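Local atomic coordinates of Nitrate/nitrite binding protein NrtA (Synechocystis sp., PDB entry 2G29), a protein that binds nitrate in the periplasm as the solute-binding component of the NrtABCD ABC transporter, which takes up nitrate and probably also nitrite. Residues L42-P47 with I318-W323; N28-T33 with Y60-V65; P156-T161 with F186-V191. All coordinates share one frame; numbering follows the deposited sequence.

Interaction 1: L42-P47 with I318-W323; sequences LTDAAP and IMQKYW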
ATOM      1  N   LEU A  42       6.650  -3.317   6.775  1.00  9.80           N
ATOM      2  CA  LEU A  42       5.216  -3.577   6.695  1.00  9.87           C
ATOM      3  C   LEU A  42       4.996  -4.990   6.172  1.00  9.84           C
ATOM      4  O   LEU A  42       5.725  -5.426   5.278  1.00 11.94           O
ATOM      5  CB  LEU A  42       4.581  -2.603   5.702  1.00 10.43           C
ATOM      6  CG  LEU A  42       4.700  -1.147   6.134  1.00 10.43           C
ATOM      7  CD1 LEU A  42       4.568  -0.249   4.916  1.00 11.34           C
ATOM      8  CD2 LEU A  42       3.658  -0.827   7.180  1.00  9.86           C
ATOM      9  N   THR A  43       3.965  -5.667   6.671  1.00 10.36           N
ATOM     10  CA  THR A  43       3.690  -7.027   6.242  1.00 11.33           C
ATOM     11  C   THR A  43       3.528  -7.133   4.735  1.00 11.79           C
ATOM     12  O   THR A  43       3.921  -8.153   4.152  1.00 12.41           O
ATOM     13  CB  THR A  43       2.456  -7.558   6.934  1.00 11.65           C
ATOM     14  OG1 THR A  43       2.590  -7.300   8.330  1.00 12.98           O
ATOM     15  CG2 THR A  43       2.352  -9.088   6.733  1.00 10.49           C
ATOM     16  N   ASP A  44       2.986  -6.107   4.078  1.00 11.07           N
ATOM     17  CA  ASP A  44       2.816  -6.201   2.635  1.00 10.66           C
ATOM     18  C   ASP A  44       4.112  -6.081   1.808  1.00 10.58           C
ATOM     19  O   ASP A  44       4.079  -6.132   0.575  1.00 11.27           O
ATOM     20  CB  ASP A  44       1.719  -5.253   2.118  1.00 10.31           C
ATOM     21  CG  ASP A  44       1.852  -3.834   2.625  1.00 11.64           C
ATOM     22  OD1 ASP A  44       2.964  -3.338   2.800  1.00 10.49           O
ATOM     23  OD2 ASP A  44       0.783  -3.211   2.782  1.00 11.49           O
ATOM     24  N   ALA A  45       5.251  -5.984   2.484  1.00 10.42           N
ATOM     25  CA  ALA A  45       6.557  -6.048   1.824  1.00 10.77           C
ATOM     26  C   ALA A  45       6.991  -7.520   1.786  1.00 11.23           C
ATOM     27  O   ALA A  45       8.000  -7.844   1.184  1.00 12.72           O
ATOM     28  CB  ALA A  45       7.588  -5.250   2.619  1.00 12.41           C
ATOM     29  N   ALA A  46       6.211  -8.396   2.440  1.00 11.91           N
ATOM     30  CA  ALA A  46       6.599  -9.819   2.517  1.00 12.55           C
ATOM     31  C   ALA A  46       7.059 -10.466   1.218  1.00 13.29           C
ATOM     32  O   ALA A  46       8.061 -11.153   1.208  1.00 14.44           O
ATOM     33  CB  ALA A  46       5.484 -10.670   3.131  1.00 13.66           C
ATOM     34  N   PRO A  47       6.347 -10.255   0.117  1.00 12.45           N
ATOM     35  CA  PRO A  47       6.795 -10.890  -1.131  1.00 14.15           C
ATOM     36  C   PRO A  47       8.234 -10.543  -1.510  1.00 13.66           C
ATOM     37  O   PRO A  47       8.973 -11.403  -1.993  1.00 15.00           O
ATOM     38  CB  PRO A  47       5.774 -10.400  -2.163  1.00 13.61           C
ATOM     39  CG  PRO A  47       5.152  -9.199  -1.554  1.00 20.53           C
ATOM     40  CD  PRO A  47       5.106  -9.485  -0.067  1.00 14.96           C
ATOM     41  N   ILE A 318     -11.159  -9.986   4.158  1.00 16.51           N
ATOM     42  CA  ILE A 318     -10.608  -8.623   4.279  1.00 15.52           C
ATOM     43  C   ILE A 318      -9.129  -8.579   4.646  1.00 15.30           C
ATOM     44  O   ILE A 318      -8.520  -7.482   4.715  1.00 13.27           O
ATOM     45  CB  ILE A 318     -11.426  -7.753   5.278  1.00 14.79           C
ATOM     46  CG1 ILE A 318     -11.358  -8.319   6.690  1.00 16.90           C
ATOM     47  CG2 ILE A 318     -12.892  -7.704   4.834  1.00 17.49           C
ATOM     48  CD1 ILE A 318     -12.217  -7.536   7.688  1.00 15.96           C
ATOM     49  N   MET A 319      -8.522  -9.739   4.881  1.00 13.66           N
ATOM     50  CA  MET A 319      -7.096  -9.770   5.220  1.00 13.90           C
ATOM     51  C   MET A 319      -6.194  -9.479   4.007  1.00 13.24           C
ATOM     52  O   MET A 319      -6.648  -9.498   2.864  1.00 12.49           O
ATOM     53  CB  MET A 319      -6.715 -11.131   5.807  1.00 14.02           C
ATOM     54  CG  MET A 319      -6.733 -12.268   4.799  1.00 12.48           C
ATOM     55  SD  MET A 319      -6.563 -13.887   5.574  1.00 20.00           S
ATOM     56  CE  MET A 319      -4.893 -13.783   6.213  1.00 20.00           C
ATOM     57  N   GLN A 320      -4.914  -9.218   4.248  1.00 13.11           N
ATOM     58  CA  GLN A 320      -3.994  -8.965   3.144  1.00 12.58           C
ATOM     59  C   GLN A 320      -3.929 -10.202   2.236  1.00 12.09           C
ATOM     60  O   GLN A 320      -3.851 -11.339   2.708  1.00 12.72           O
ATOM     61  CB  GLN A 320      -2.616  -8.567   3.676  1.00 13.11           C
ATOM     62  CG  GLN A 320      -2.516  -7.117   4.120  1.00 14.58           C
ATOM     63  CD  GLN A 320      -1.096  -6.706   4.452  1.00 20.00           C
ATOM     64  OE1 GLN A 320      -0.136  -7.335   4.006  1.00 20.00           O
ATOM     65  NE2 GLN A 320      -0.730  -5.672   5.200  1.00 20.00           N
ATOM     66  N   LYS A 321      -4.000  -9.961   0.937  1.00 12.71           N
ATOM     67  CA  LYS A 321      -3.928 -11.019  -0.065  1.00 12.61           C
ATOM     68  C   LYS A 321      -2.842 -10.626  -1.046  1.00 13.65           C
ATOM     69  O   LYS A 321      -2.762  -9.453  -1.449  1.00 13.55           O
ATOM     70  CB  LYS A 321      -5.269 -11.154  -0.797  1.00 13.86           C
ATOM     71  CG  LYS A 321      -6.415 -11.630   0.053  1.00 15.62           C
ATOM     72  CD  LYS A 321      -7.720 -11.388  -0.712  1.00 18.83           C
ATOM     73  CE  LYS A 321      -8.932 -11.832   0.107  1.00 18.85           C
ATOM     74  NZ  LYS A 321     -10.230 -11.514  -0.544  1.00 21.29           N
ATOM     75  N   TYR A 322      -2.047 -11.608  -1.466  1.00 12.65           N
ATOM     76  CA  TYR A 322      -0.920 -11.408  -2.369  1.00 12.31           C
ATOM     77  C   TYR A 322      -1.092 -12.127  -3.693  1.00 12.99           C
ATOM     78  O   TYR A 322      -0.321 -11.916  -4.593  1.00 15.31           O
ATOM     79  CB  TYR A 322       0.406 -11.904  -1.729  1.00 12.51           C
ATOM     80  CG  TYR A 322       0.605 -11.407  -0.313  1.00 13.38           C
ATOM     81  CD1 TYR A 322       0.512 -12.286   0.776  1.00 15.05           C
ATOM     82  CD2 TYR A 322       0.788 -10.049  -0.046  1.00 14.25           C
ATOM     83  CE1 TYR A 322       0.582 -11.824   2.088  1.00 14.62           C
ATOM     84  CE2 TYR A 322       0.865  -9.583   1.257  1.00 13.23           C
ATOM     85  CZ  TYR A 322       0.754 -10.471   2.321  1.00 13.23           C
ATOM     86  OH  TYR A 322       0.762 -10.025   3.623  1.00 14.90           O
ATOM     87  N   TRP A 323      -2.106 -12.977  -3.803  1.00 13.22           N
ATOM     88  CA  TRP A 323      -2.279 -13.720  -5.038  1.00 14.86           C
ATOM     89  C   TRP A 323      -3.729 -14.069  -5.329  1.00 14.68           C
ATOM     90  O   TRP A 323      -4.194 -13.853  -6.444  1.00 14.64           O
ATOM     91  CB  TRP A 323      -1.443 -14.996  -4.985  1.00 14.50           C
ATOM     92  CG  TRP A 323      -1.333 -15.634  -6.318  1.00 15.55           C
ATOM     93  CD1 TRP A 323      -1.980 -16.773  -6.761  1.00 16.02           C
ATOM     94  CD2 TRP A 323      -0.502 -15.209  -7.380  1.00 15.25           C
ATOM     95  NE1 TRP A 323      -1.584 -17.068  -8.043  1.00 16.73           N
ATOM     96  CE2 TRP A 323      -0.683 -16.125  -8.452  1.00 15.30           C
ATOM     97  CE3 TRP A 323       0.373 -14.134  -7.548  1.00 16.26           C
ATOM     98  CZ2 TRP A 323      -0.012 -15.994  -9.646  1.00 16.36           C
ATOM     99  CZ3 TRP A 323       1.033 -14.007  -8.732  1.00 15.96           C
ATOM    100  CH2 TRP A 323       0.839 -14.923  -9.775  1.00 15.60           C
TER
HETATM  101  O   HOH W   1       1.295  -3.997   5.589  1.00 11.94           O
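No direct hydrogen bond crosses between Leu42-Pro47 and Ile318-Trp323; the polar part of the contact runs through a water. Water 1 accepts the backbone N-H of Asp44 at 3.1 Å from N and the amide N-H of Gln320 at 2.7 Å from NE2, so it bridges the 3-10 turn of residues 43-45 to the amide. Within 318-323, Tyr322 OH donates to Gln320 OE1 over 2.9 Å, approaching from above the carbonyl plane. With NE2 also bonded to Gly125 O, both ends of the Gln320 amide are held and its rotation is fixed. The amide plane lies within 17° of the Asp44 carboxylate plane, although the two side chains cross at about a right angle.

Van der Waals contacts fill in around these bonds. Gln320, extended beyond CG, brings OE1 to 3.4 Å from Asp44 CB. Thr43 has CG2 anti to its backbone N, which sets the methyl 3.6 Å from Tyr322 OH. The Tyr322 ring meets the turn obliquely, with CE2 4.1 Å from Asp44 CA and CD2 4.4 Å from Pro47 CD.

The strongest partner of the carboxylate lies outside both segments: Asp44 OD2 forms a salt bridge with Lys240, a nitrate-binding residue, which probably compensates the buried charge; Gln320 lies against Asp44, consistent with a second-shell position. The turn leads into helix 46-53, with His93 of strand 91-95 touching Asp44 and Ala45; helix 276-284 packs on Thr43 and Ala46, and helix 253-271 on Pro47 and Tyr322.

Interaction 2: N28-T33 with Y60-V65; sequences NAPEVT and YGMPDV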
ATOM      1  N   ASN A  28      15.643 -14.641 -21.886  1.00 34.81           N
ATOM      2  CA  ASN A  28      16.976 -15.272 -21.666  1.00 32.78           C
ATOM      3  C   ASN A  28      17.527 -14.875 -20.284  1.00 31.16           C
ATOM      4  O   ASN A  28      16.771 -14.506 -19.361  1.00 29.91           O
ATOM      5  CB  ASN A  28      17.962 -14.854 -22.790  1.00 35.12           C
ATOM      6  CG  ASN A  28      18.202 -15.962 -23.846  1.00 37.13           C
ATOM      7  OD1 ASN A  28      18.763 -17.025 -23.545  1.00 38.89           O
ATOM      8  ND2 ASN A  28      17.788 -15.701 -25.089  1.00 37.65           N
ATOM      9  N   ALA A  29      18.846 -14.930 -20.155  1.00 28.37           N
ATOM     10  CA  ALA A  29      19.516 -14.619 -18.894  1.00 26.85           C
ATOM     11  C   ALA A  29      19.502 -13.151 -18.536  1.00 25.20           C
ATOM     12  O   ALA A  29      19.626 -12.277 -19.399  1.00 24.51           O
ATOM     13  CB  ALA A  29      20.969 -15.127 -18.928  1.00 27.03           C
ATOM     14  N   PRO A  30      19.326 -12.855 -17.240  1.00 23.79           N
ATOM     15  CA  PRO A  30      19.317 -11.445 -16.845  1.00 23.35           C
ATOM     16  C   PRO A  30      20.615 -10.753 -17.230  1.00 22.50           C
ATOM     17  O   PRO A  30      21.691 -11.366 -17.181  1.00 23.03           O
ATOM     18  CB  PRO A  30      19.127 -11.511 -15.326  1.00 22.56           C
ATOM     19  CG  PRO A  30      19.645 -12.845 -14.941  1.00 26.02           C
ATOM     20  CD  PRO A  30      19.139 -13.732 -16.077  1.00 24.04           C
ATOM     21  N   GLU A  31      20.515  -9.480 -17.608  1.00 21.52           N
ATOM     22  CA  GLU A  31      21.665  -8.669 -18.002  1.00 20.61           C
ATOM     23  C   GLU A  31      22.541  -8.367 -16.774  1.00 21.80           C
ATOM     24  O   GLU A  31      23.752  -8.165 -16.883  1.00 22.26           O
ATOM     25  CB  GLU A  31      21.192  -7.352 -18.640  1.00 19.74           C
ATOM     26  CG  GLU A  31      20.297  -7.487 -19.887  1.00 20.52           C
ATOM     27  CD  GLU A  31      18.813  -7.666 -19.535  1.00 19.73           C
ATOM     28  OE1 GLU A  31      18.497  -7.825 -18.330  1.00 17.46           O
ATOM     29  OE2 GLU A  31      17.971  -7.652 -20.465  1.00 18.49           O
ATOM     30  N   VAL A  32      21.905  -8.327 -15.609  1.00 21.86           N
ATOM     31  CA  VAL A  32      22.589  -8.074 -14.349  1.00 21.99           C
ATOM     32  C   VAL A  32      22.025  -9.051 -13.346  1.00 20.90           C
ATOM     33  O   VAL A  32      20.891  -9.494 -13.485  1.00 21.88           O
ATOM     34  CB  VAL A  32      22.357  -6.645 -13.841  1.00 22.64           C
ATOM     35  CG1 VAL A  32      22.976  -6.479 -12.467  1.00 27.39           C
ATOM     36  CG2 VAL A  32      22.962  -5.637 -14.807  1.00 23.72           C
ATOM     37  N   THR A  33      22.830  -9.394 -12.340  1.00 20.79           N
ATOM     38  CA  THR A  33      22.439 -10.346 -11.325  1.00 21.02           C
ATOM     39  C   THR A  33      22.068  -9.703 -10.001  1.00 20.18           C
ATOM     40  O   THR A  33      21.789 -10.402  -9.030  1.00 20.98           O
ATOM     41  CB  THR A  33      23.562 -11.370 -11.055  1.00 22.56           C
ATOM     42  OG1 THR A  33      24.739 -10.680 -10.627  1.00 25.09           O
ATOM     43  CG2 THR A  33      23.871 -12.161 -12.326  1.00 23.85           C
ATOM     44  N   TYR A  60      15.706 -17.367 -10.272  1.00 20.55           N
ATOM     45  CA  TYR A  60      15.645 -16.694 -11.569  1.00 20.36           C
ATOM     46  C   TYR A  60      16.917 -15.943 -12.002  1.00 20.78           C
ATOM     47  O   TYR A  60      16.846 -14.914 -12.665  1.00 20.69           O
ATOM     48  CB  TYR A  60      14.402 -15.767 -11.635  1.00 21.16           C
ATOM     49  CG  TYR A  60      13.131 -16.570 -11.551  1.00 21.03           C
ATOM     50  CD1 TYR A  60      12.503 -16.792 -10.331  1.00 21.30           C
ATOM     51  CD2 TYR A  60      12.667 -17.289 -12.666  1.00 21.39           C
ATOM     52  CE1 TYR A  60      11.478 -17.719 -10.205  1.00 22.11           C
ATOM     53  CE2 TYR A  60      11.640 -18.214 -12.541  1.00 20.65           C
ATOM     54  CZ  TYR A  60      11.050 -18.437 -11.313  1.00 22.67           C
ATOM     55  OH  TYR A  60      10.060 -19.406 -11.170  1.00 23.10           O
ATOM     56  N   GLY A  61      18.085 -16.457 -11.604  1.00 20.28           N
ATOM     57  CA  GLY A  61      19.348 -15.891 -12.035  1.00 20.74           C
ATOM     58  C   GLY A  61      19.850 -14.583 -11.468  1.00 21.73           C
ATOM     59  O   GLY A  61      20.769 -13.967 -12.020  1.00 22.29           O
ATOM     60  N   MET A  62      19.271 -14.180 -10.343  1.00 21.57           N
ATOM     61  CA  MET A  62      19.656 -12.939  -9.707  1.00 22.59           C
ATOM     62  C   MET A  62      19.856 -13.219  -8.239  1.00 22.08           C
ATOM     63  O   MET A  62      19.066 -12.808  -7.389  1.00 22.35           O
ATOM     64  CB  MET A  62      18.561 -11.903  -9.947  1.00 23.28           C
ATOM     65  CG  MET A  62      18.504 -11.529 -11.432  1.00 22.16           C
ATOM     66  SD  MET A  62      17.319 -10.296 -11.726  1.00 23.35           S
ATOM     67  CE  MET A  62      18.331  -8.841 -11.350  1.00 20.79           C
ATOM     68  N   PRO A  63      20.922 -13.957  -7.910  1.00 22.18           N
ATOM     69  CA  PRO A  63      21.147 -14.249  -6.500  1.00 22.18           C
ATOM     70  C   PRO A  63      21.791 -13.109  -5.713  1.00 22.64           C
ATOM     71  O   PRO A  63      22.033 -13.281  -4.523  1.00 23.80           O
ATOM     72  CB  PRO A  63      22.047 -15.476  -6.545  1.00 23.80           C
ATOM     73  CG  PRO A  63      22.856 -15.228  -7.746  1.00 22.24           C
ATOM     74  CD  PRO A  63      21.850 -14.728  -8.757  1.00 23.22           C
ATOM     75  N   ASP A  64      22.045 -11.961  -6.343  1.00 20.91           N
ATOM     76  CA  ASP A  64      22.692 -10.842  -5.634  1.00 20.88           C
ATOM     77  C   ASP A  64      21.783  -9.653  -5.337  1.00 19.78           C
ATOM     78  O   ASP A  64      22.256  -8.561  -5.029  1.00 19.67           O
ATOM     79  CB  ASP A  64      23.912 -10.362  -6.415  1.00 22.90           C
ATOM     80  CG  ASP A  64      24.870 -11.501  -6.740  1.00 26.13           C
ATOM     81  OD1 ASP A  64      25.273 -12.215  -5.806  1.00 27.02           O
ATOM     82  OD2 ASP A  64      25.196 -11.678  -7.931  1.00 26.40           O
ATOM     83  N   VAL A  65      20.481  -9.872  -5.442  1.00 18.67           N
ATOM     84  CA  VAL A  65      19.503  -8.810  -5.166  1.00 17.40           C
ATOM     85  C   VAL A  65      19.581  -8.370  -3.705  1.00 17.12           C
ATOM     86  O   VAL A  65      19.692  -9.208  -2.809  1.00 16.76           O
ATOM     87  CB  VAL A  65      18.064  -9.309  -5.474  1.00 16.72           C
ATOM     88  CG1 VAL A  65      16.998  -8.301  -4.961  1.00 16.37           C
ATOM     89  CG2 VAL A  65      17.919  -9.509  -6.966  1.00 18.02           C
TER
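Met62 leaves its backbone with CG anti to the carbonyl carbon and runs along the 28-33 loop, past Thr33 O, Pro30 and Val32 O. CB lies 3.7 Å from Thr33 O. Met62 CG comes next, near Val32 O and 3.9 Å from Pro30 CG. SD passes more loosely by Val32 O, and a bend at chi3 (85°) returns CE to 3.4 Å from Val32 O, a carbonyl buried here without a polar partner. An alanine in place of Met62 would remove CG, SD and CE and would probably loosen the packing against Pro30 and Val32.

Beyond it, Thr33 is gripped twice by Asp64. The Asp64 N-H reaches Thr33 O at 3.1 Å from N, nearly along the C=O axis, and Thr33 OG1 donates to the anti lone pair of Asp64 OD2 over 2.9 Å, the two side chains lying side by side. Gly61, at positive phi, is the C-prime residue of a Schellman motif; a CB here would crowd Pro30 CG.

The loop ahead of strand 36-39 is thus fastened to the connection from helix 56-59 to strand 66-69, while Ala255 of helix 253-271 touches both Pro30 and Met62.

Interaction 3: P156-T161 with F186-V191; sequences PKVAMT and FSTIVV
Ser187 O is held by one N-H and one CA-H: Val158 N donates to it over 2.9 Å, nearly along the C=O axis, and Lys157 CA approaches to 3.2 Å in a CA-H...O contact. The same pairing recurs at Pro156 O, Val158 O, Ile189 O and Met160 O, giving five N-H...O bonds in parallel register. The straightest is Met160 N to Ile189 O, at 166°. Val158 bonds to the residues flanking Thr188 and Met160 to those flanking Val190, as in a regular parallel sheet, and the strand segments cross at -40°.

On the face carrying Val158 and Met160, Val158 CG2 meets Phe186 CD1 at 3.6 Å and also touches Thr188 CG2, which lies in plane at the edge of the Phe186 ring. Met160 is bent at chi2 (72°), swinging CE across to the neighbouring strand, where it lies 3.7 Å from Val190 CG2 and beside Thr188 OG1; that hydroxyl is bonded to Arg172. On the other face Lys157, also bent at chi2, lays CD 3.8 Å from Ile189 CG2 and brings NZ near Ser187 CB. Ala159 CB packs against Val191 CG2 at 3.7 Å.

Together these form the strand pair of a beta-alpha-beta unit whose crossover is helix 166-177. Thr161, just past the strand, touches the nitrate-binding His167 of that helix. Strand 187-190 is outermost within the chain, and 157-160 lies between it and 207-211; helix 146-151 packs on Val158 and Phe186 through Phe150, and helix 196-201 on Ala159 and Val191 through Met196.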
ATOM      1  N   PRO A 156      -6.559  19.700  15.423  1.00 17.14           N
ATOM      2  CA  PRO A 156      -6.395  18.247  15.469  1.00 15.55           C
ATOM      3  C   PRO A 156      -5.694  17.740  14.222  1.00 14.98           C
ATOM      4  O   PRO A 156      -6.006  18.149  13.097  1.00 15.63           O
ATOM      5  CB  PRO A 156      -7.826  17.710  15.593  1.00 15.05           C
ATOM      6  CG  PRO A 156      -8.695  18.802  15.024  1.00 15.49           C
ATOM      7  CD  PRO A 156      -7.987  20.086  15.398  1.00 16.45           C
ATOM      8  N   LYS A 157      -4.751  16.836  14.431  1.00 14.87           N
ATOM      9  CA  LYS A 157      -4.018  16.269  13.311  1.00 13.62           C
ATOM     10  C   LYS A 157      -4.381  14.806  13.124  1.00 11.68           C
ATOM     11  O   LYS A 157      -4.707  14.093  14.075  1.00 12.90           O
ATOM     12  CB  LYS A 157      -2.504  16.328  13.576  1.00 15.01           C
ATOM     13  CG  LYS A 157      -1.908  17.704  13.920  1.00 17.26           C
ATOM     14  CD  LYS A 157      -2.170  18.707  12.820  1.00 19.66           C
ATOM     15  CE  LYS A 157      -1.435  20.024  13.060  1.00 22.87           C
ATOM     16  NZ  LYS A 157      -1.683  21.016  11.951  1.00 27.80           N
ATOM     17  N   VAL A 158      -4.346  14.356  11.877  1.00 12.39           N
ATOM     18  CA  VAL A 158      -4.528  12.930  11.629  1.00 12.07           C
ATOM     19  C   VAL A 158      -3.275  12.540  10.824  1.00 11.02           C
ATOM     20  O   VAL A 158      -2.840  13.273   9.911  1.00 11.53           O
ATOM     21  CB  VAL A 158      -5.808  12.597  10.860  1.00 14.98           C
ATOM     22  CG1 VAL A 158      -7.023  13.146  11.619  1.00 14.90           C
ATOM     23  CG2 VAL A 158      -5.750  13.145   9.491  1.00 16.67           C
ATOM     24  N   ALA A 159      -2.666  11.412  11.165  1.00 11.39           N
ATOM     25  CA  ALA A 159      -1.433  11.036  10.469  1.00 10.37           C
ATOM     26  C   ALA A 159      -1.624  10.015   9.369  1.00 10.36           C
ATOM     27  O   ALA A 159      -2.411   9.067   9.498  1.00 10.52           O
ATOM     28  CB  ALA A 159      -0.404  10.486  11.462  1.00 11.51           C
ATOM     29  N   MET A 160      -0.890  10.234   8.283  1.00  9.98           N
ATOM     30  CA  MET A 160      -0.877   9.331   7.145  1.00  9.20           C
ATOM     31  C   MET A 160       0.588   9.172   6.763  1.00 10.09           C
ATOM     32  O   MET A 160       1.485   9.725   7.414  1.00 10.64           O
ATOM     33  CB  MET A 160      -1.789   9.796   6.018  1.00 10.53           C
ATOM     34  CG  MET A 160      -1.720  11.262   5.637  1.00 10.26           C
ATOM     35  SD  MET A 160      -0.176  11.648   4.760  1.00 11.02           S
ATOM     36  CE  MET A 160      -0.403  13.449   4.432  1.00 12.77           C
ATOM     37  N   THR A 161       0.841   8.390   5.719  1.00  9.91           N
ATOM     38  CA  THR A 161       2.210   7.973   5.442  1.00  9.80           C
ATOM     39  C   THR A 161       3.009   8.683   4.350  1.00  9.66           C
ATOM     40  O   THR A 161       4.213   8.492   4.267  1.00 10.78           O
ATOM     41  CB  THR A 161       2.157   6.482   5.106  1.00  9.99           C
ATOM     42  OG1 THR A 161       1.349   6.333   3.952  1.00 10.00           O
ATOM     43  CG2 THR A 161       1.545   5.685   6.240  1.00 10.81           C
ATOM     44  N   PHE A 186      -9.760  19.148  10.443  1.00 17.22           N
ATOM     45  CA  PHE A 186      -8.514  18.493  10.845  1.00 15.99           C
ATOM     46  C   PHE A 186      -7.473  18.780   9.787  1.00 15.55           C
ATOM     47  O   PHE A 186      -7.809  19.262   8.698  1.00 15.64           O
ATOM     48  CB  PHE A 186      -8.702  16.979  10.963  1.00 15.68           C
ATOM     49  CG  PHE A 186      -9.022  16.323   9.672  1.00 13.11           C
ATOM     50  CD1 PHE A 186      -8.011  15.809   8.852  1.00 15.49           C
ATOM     51  CD2 PHE A 186     -10.342  16.264   9.230  1.00 15.55           C
ATOM     52  CE1 PHE A 186      -8.313  15.261   7.628  1.00 15.35           C
ATOM     53  CE2 PHE A 186     -10.662  15.712   7.997  1.00 15.63           C
ATOM     54  CZ  PHE A 186      -9.619  15.202   7.183  1.00 15.67           C
ATOM     55  N   SER A 187      -6.215  18.508  10.118  1.00 15.39           N
ATOM     56  CA  SER A 187      -5.107  18.678   9.169  1.00 16.60           C
ATOM     57  C   SER A 187      -4.394  17.333   9.102  1.00 15.09           C
ATOM     58  O   SER A 187      -4.338  16.616  10.106  1.00 15.60           O
ATOM     59  CB  SER A 187      -4.091  19.717   9.665  1.00 18.50           C
ATOM     60  OG  SER A 187      -4.692  20.983   9.871  1.00 24.01           O
ATOM     61  N   THR A 188      -3.879  16.987   7.920  1.00 15.42           N
ATOM     62  CA  THR A 188      -3.128  15.752   7.787  1.00 14.41           C
ATOM     63  C   THR A 188      -1.659  16.046   8.030  1.00 14.38           C
ATOM     64  O   THR A 188      -1.164  17.150   7.746  1.00 14.68           O
ATOM     65  CB  THR A 188      -3.293  15.091   6.379  1.00 12.93           C
ATOM     66  OG1 THR A 188      -3.020  16.045   5.356  1.00 14.10           O
ATOM     67  CG2 THR A 188      -4.686  14.498   6.207  1.00 14.85           C
ATOM     68  N   ILE A 189      -0.961  15.080   8.625  1.00 10.82           N
ATOM     69  CA  ILE A 189       0.483  15.191   8.840  1.00 11.71           C
ATOM     70  C   ILE A 189       1.086  13.873   8.369  1.00 11.76           C
ATOM     71  O   ILE A 189       0.392  12.853   8.335  1.00 12.03           O
ATOM     72  CB  ILE A 189       0.895  15.424  10.321  1.00 12.00           C
ATOM     73  CG1 ILE A 189       0.420  14.296  11.250  1.00 12.83           C
ATOM     74  CG2 ILE A 189       0.327  16.773  10.798  1.00 12.91           C
ATOM     75  CD1 ILE A 189       1.058  14.393  12.669  1.00 13.83           C
ATOM     76  N   VAL A 190       2.363  13.898   7.995  1.00 11.51           N
ATOM     77  CA  VAL A 190       3.052  12.677   7.564  1.00 11.85           C
ATOM     78  C   VAL A 190       3.904  12.120   8.695  1.00 12.74           C
ATOM     79  O   VAL A 190       4.672  12.867   9.300  1.00 13.59           O
ATOM     80  CB  VAL A 190       4.005  12.979   6.402  1.00 10.96           C
ATOM     81  CG1 VAL A 190       4.789  11.718   6.025  1.00 14.01           C
ATOM     82  CG2 VAL A 190       3.226  13.489   5.202  1.00 12.33           C
ATOM     83  N   VAL A 191       3.770  10.813   8.961  1.00 10.26           N
ATOM     84  CA  VAL A 191       4.598  10.130   9.956  1.00 10.72           C
ATOM     85  C   VAL A 191       5.088   8.823   9.282  1.00 10.73           C
ATOM     86  O   VAL A 191       4.288   8.089   8.687  1.00 11.09           O
ATOM     87  CB  VAL A 191       3.786   9.744  11.255  1.00  9.62           C
ATOM     88  CG1 VAL A 191       4.669   8.957  12.208  1.00 10.76           C
ATOM     89  CG2 VAL A 191       3.269  11.017  11.959  1.00 12.69           C
TER

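In the fold
From the first modelled residues, 28-33 meet 60-65 in interaction 2, closing a short loop around strand 36-39 and the helices that follow it, and leading into strand 66-69, outermost in the first sheet within the chain. Residues 42-47 lie inside that loop, yet their partner comes some 270 residues later, so interactions 1 and 2 cross along the chain. Interaction 3 opens and closes wholly within the long loop of interaction 1, pairing two strands of the second five-stranded sheet. Interactions 2 and 3 follow in series, their centres about 41 Å apart on opposite sides of the chain's centre. Interaction 1, nearer that centre, brings a late loop against the turn that leads into helix 46-53.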